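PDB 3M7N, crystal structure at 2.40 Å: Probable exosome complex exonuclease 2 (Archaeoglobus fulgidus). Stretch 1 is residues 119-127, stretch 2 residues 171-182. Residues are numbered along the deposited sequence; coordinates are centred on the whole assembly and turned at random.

Stretch 1 119-127: VDLSKLVIE
Stretch 2, residues 171-182: DLGEDYLLPVRD

The two stretches bury 526 Å² between them, and Val-119, Arg-181 and Pro-179 contribute most. No direct hydrogen bond crosses; the backbones meet in a single bridge, Val-119 with Val-180, with 4.9 Å between the CA atoms.

Val-119 is extended (phi/psi -122/126). Its CA lies 3.9 Å from the O of Pro-179 (phi/psi -72/111, C-gamma exo pucker, CA-to-CB bond sideways), and although the CA-to-CB bond of Val-119 points away, the t rotamer leaves its CG2 4.1 Å from Leu-178 CD2. Leu-178 (t, p) also places CD1 4.0 Å from Leu-124 CD2, Leu-124 being m, t, so one leucine meets both apolar partners.

Arg-181 (phi/psi -118/12) leaves the backbone sideways with chi1 p and then runs fully extended, chi2 to chi4 near 180°, which carries NH1 to 2.9 Å from Asp-120 OD1. This is a salt bridge by charge alone: OD1 sits over one guanidinium face, well out of plane, so no N-H points at it. A water donates to Val-119 O at 2.6 Å and weakly accepts from Arg-181 NH2 at 3.3 Å. Asp-120 (t) is also held by Ser-122, whose OG (chi1 p) donates to Asp-120 OD2 at 2.7 Å; separately, Leu-124 N donates to Leu-121 O at 2.8 Å.

Later in stretch 1 and earlier in stretch 2, Ile-126 CD1 (Ile-126 m, t) packs 3.5 Å from Leu-172 CD2 (Leu-172 chi1 -119°, chi2 p), despite 8.6 Å between their CA atoms.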

# COMPACT_ATOMS: atom_id res chain seq x y z
N VAL H 119 -2.82 -35.88 14.42
CA VAL H 119 -2.76 -35.53 15.83
C VAL H 119 -4.14 -35.64 16.42
O VAL H 119 -5.09 -35.05 15.91
CB VAL H 119 -2.27 -34.08 16.05
CG1 VAL H 119 -2.38 -33.73 17.51
CG2 VAL H 119 -0.84 -33.92 15.56
N ASP H 120 -4.26 -36.41 17.50
CA ASP H 120 -5.54 -36.61 18.15
C ASP H 120 -5.91 -35.37 18.94
O ASP H 120 -5.42 -35.16 20.04
CB ASP H 120 -5.49 -37.83 19.07
CG ASP H 120 -6.86 -38.35 19.44
OD1 ASP H 120 -6.97 -39.57 19.66
OD2 ASP H 120 -7.83 -37.55 19.48
N LEU H 121 -6.79 -34.56 18.37
CA LEU H 121 -7.11 -33.28 18.95
C LEU H 121 -7.90 -33.43 20.25
O LEU H 121 -7.74 -32.64 21.18
CB LEU H 121 -7.88 -32.40 17.96
CG LEU H 121 -7.14 -32.14 16.64
CD1 LEU H 121 -7.98 -31.26 15.72
CD2 LEU H 121 -5.79 -31.50 16.91
N SER H 122 -8.76 -34.44 20.30
CA SER H 122 -9.63 -34.61 21.46
C SER H 122 -8.81 -34.97 22.70
O SER H 122 -9.24 -34.73 23.82
CB SER H 122 -10.70 -35.67 21.18
OG SER H 122 -10.10 -36.90 20.79
N LYS H 123 -7.62 -35.52 22.49
CA LYS H 123 -6.70 -35.81 23.58
C LYS H 123 -5.93 -34.57 24.02
O LYS H 123 -5.04 -34.65 24.87
CB LYS H 123 -5.72 -36.90 23.16
CG LYS H 123 -6.21 -38.32 23.39
CD LYS H 123 -5.29 -39.32 22.71
CE LYS H 123 -5.53 -40.73 23.22
NZ LYS H 123 -4.83 -40.98 24.52
N LEU H 124 -6.26 -33.42 23.43
CA LEU H 124 -5.59 -32.16 23.77
C LEU H 124 -6.54 -31.23 24.49
O LEU H 124 -6.34 -30.00 24.51
CB LEU H 124 -5.04 -31.48 22.52
CG LEU H 124 -3.85 -32.21 21.90
CD1 LEU H 124 -3.51 -31.63 20.55
CD2 LEU H 124 -2.66 -32.13 22.84
N VAL H 125 -7.57 -31.82 25.08
CA VAL H 125 -8.54 -31.08 25.87
C VAL H 125 -8.07 -31.03 27.32
O VAL H 125 -7.50 -31.99 27.83
CB VAL H 125 -9.93 -31.71 25.78
CG1 VAL H 125 -10.93 -30.93 26.63
CG2 VAL H 125 -10.40 -31.74 24.34
N ILE H 126 -8.30 -29.90 27.97
CA ILE H 126 -7.87 -29.72 29.34
C ILE H 126 -9.10 -29.50 30.21
O ILE H 126 -9.15 -29.92 31.37
CB ILE H 126 -6.90 -28.53 29.46
CG1 ILE H 126 -5.62 -28.82 28.66
CG2 ILE H 126 -6.55 -28.25 30.91
CD1 ILE H 126 -4.66 -27.66 28.59
N GLU H 127 -10.11 -28.88 29.62
CA GLU H 127 -11.32 -28.52 30.33
C GLU H 127 -12.34 -28.15 29.27
O GLU H 127 -12.31 -27.04 28.74
CB GLU H 127 -11.03 -27.32 31.23
CG GLU H 127 -12.08 -27.02 32.29
CD GLU H 127 -11.78 -25.74 33.07
OE1 GLU H 127 -12.66 -25.31 33.84
OE2 GLU H 127 -10.68 -25.17 32.89
N ASP H 171 1.81 -25.80 34.56
CA ASP H 171 1.25 -26.40 35.77
C ASP H 171 0.02 -27.22 35.42
O ASP H 171 -1.11 -26.84 35.73
CB ASP H 171 0.92 -25.31 36.79
CG ASP H 171 2.13 -24.48 37.16
OD1 ASP H 171 3.23 -25.07 37.33
OD2 ASP H 171 2.00 -23.24 37.27
N LEU H 172 0.26 -28.36 34.78
CA LEU H 172 -0.78 -29.09 34.10
C LEU H 172 -0.38 -30.55 34.07
O LEU H 172 -1.04 -31.38 33.43
CB LEU H 172 -0.91 -28.56 32.67
CG LEU H 172 -2.22 -27.94 32.21
CD1 LEU H 172 -2.75 -26.94 33.22
CD2 LEU H 172 -2.01 -27.28 30.87
N GLY H 173 0.72 -30.86 34.75
CA GLY H 173 1.17 -32.23 34.90
C GLY H 173 2.54 -32.48 34.32
O GLY H 173 3.17 -31.56 33.81
N GLU H 174 3.01 -33.72 34.41
CA GLU H 174 4.19 -34.16 33.68
C GLU H 174 4.08 -33.72 32.23
O GLU H 174 2.98 -33.63 31.67
CB GLU H 174 4.29 -35.69 33.71
CG GLU H 174 4.49 -36.31 35.08
CD GLU H 174 5.94 -36.30 35.51
OE1 GLU H 174 6.82 -36.46 34.63
OE2 GLU H 174 6.21 -36.14 36.72
N ASP H 175 5.22 -33.45 31.61
CA ASP H 175 5.29 -33.25 30.18
C ASP H 175 5.04 -34.62 29.53
O ASP H 175 5.27 -35.66 30.16
CB ASP H 175 6.68 -32.75 29.78
CG ASP H 175 6.93 -31.28 30.15
OD1 ASP H 175 6.00 -30.57 30.60
OD2 ASP H 175 8.08 -30.83 29.96
N TYR H 176 4.58 -34.62 28.28
CA TYR H 176 4.51 -35.86 27.50
C TYR H 176 4.67 -35.61 26.01
O TYR H 176 4.34 -34.53 25.51
CB TYR H 176 3.20 -36.61 27.76
CG TYR H 176 1.98 -35.81 27.41
CD1 TYR H 176 1.46 -34.88 28.29
CD2 TYR H 176 1.33 -35.99 26.19
CE1 TYR H 176 0.34 -34.14 27.98
CE2 TYR H 176 0.19 -35.26 25.88
CZ TYR H 176 -0.29 -34.34 26.78
OH TYR H 176 -1.41 -33.60 26.50
N LEU H 177 5.17 -36.62 25.31
CA LEU H 177 5.20 -36.62 23.86
C LEU H 177 3.81 -36.46 23.26
O LEU H 177 2.86 -37.13 23.68
CB LEU H 177 5.83 -37.91 23.35
CG LEU H 177 7.19 -38.22 23.95
CD1 LEU H 177 7.89 -39.34 23.18
CD2 LEU H 177 8.06 -36.95 23.99
N LEU H 178 3.69 -35.55 22.29
CA LEU H 178 2.44 -35.39 21.55
C LEU H 178 2.08 -36.71 20.89
O LEU H 178 2.90 -37.33 20.23
CB LEU H 178 2.61 -34.30 20.49
CG LEU H 178 1.42 -33.77 19.69
CD1 LEU H 178 0.59 -32.79 20.52
CD2 LEU H 178 1.93 -33.09 18.43
N PRO H 179 0.83 -37.15 21.07
CA PRO H 179 0.41 -38.38 20.39
C PRO H 179 0.23 -38.13 18.89
O PRO H 179 -0.68 -37.43 18.48
CB PRO H 179 -0.95 -38.70 21.04
CG PRO H 179 -1.06 -37.78 22.25
CD PRO H 179 -0.22 -36.58 21.93
N VAL H 180 1.10 -38.72 18.08
CA VAL H 180 0.96 -38.65 16.63
C VAL H 180 0.56 -40.01 16.05
O VAL H 180 1.26 -40.99 16.24
CB VAL H 180 2.28 -38.20 15.95
CG1 VAL H 180 2.09 -38.15 14.46
CG2 VAL H 180 2.73 -36.85 16.50
N ARG H 181 -0.55 -40.06 15.32
CA ARG H 181 -1.07 -41.35 14.87
C ARG H 181 -1.14 -41.55 13.36
O ARG H 181 -1.76 -42.50 12.88
CB ARG H 181 -2.44 -41.59 15.48
CG ARG H 181 -3.40 -40.48 15.20
CD ARG H 181 -4.71 -40.72 15.94
NE ARG H 181 -5.64 -39.61 15.76
CZ ARG H 181 -6.88 -39.59 16.25
NH1 ARG H 181 -7.33 -40.62 16.96
NH2 ARG H 181 -7.65 -38.53 16.02
N ASP H 182 -0.51 -40.68 12.59
CA ASP H 182 -0.45 -40.92 11.14
C ASP H 182 0.75 -40.19 10.59
O ASP H 182 1.42 -39.45 11.31
CB ASP H 182 -1.75 -40.50 10.43
CG ASP H 182 -2.00 -41.29 9.13
OD1 ASP H 182 -3.17 -41.66 8.87
OD2 ASP H 182 -1.05 -41.55 8.36
O HOH W 1 -7.42 -35.40 14.90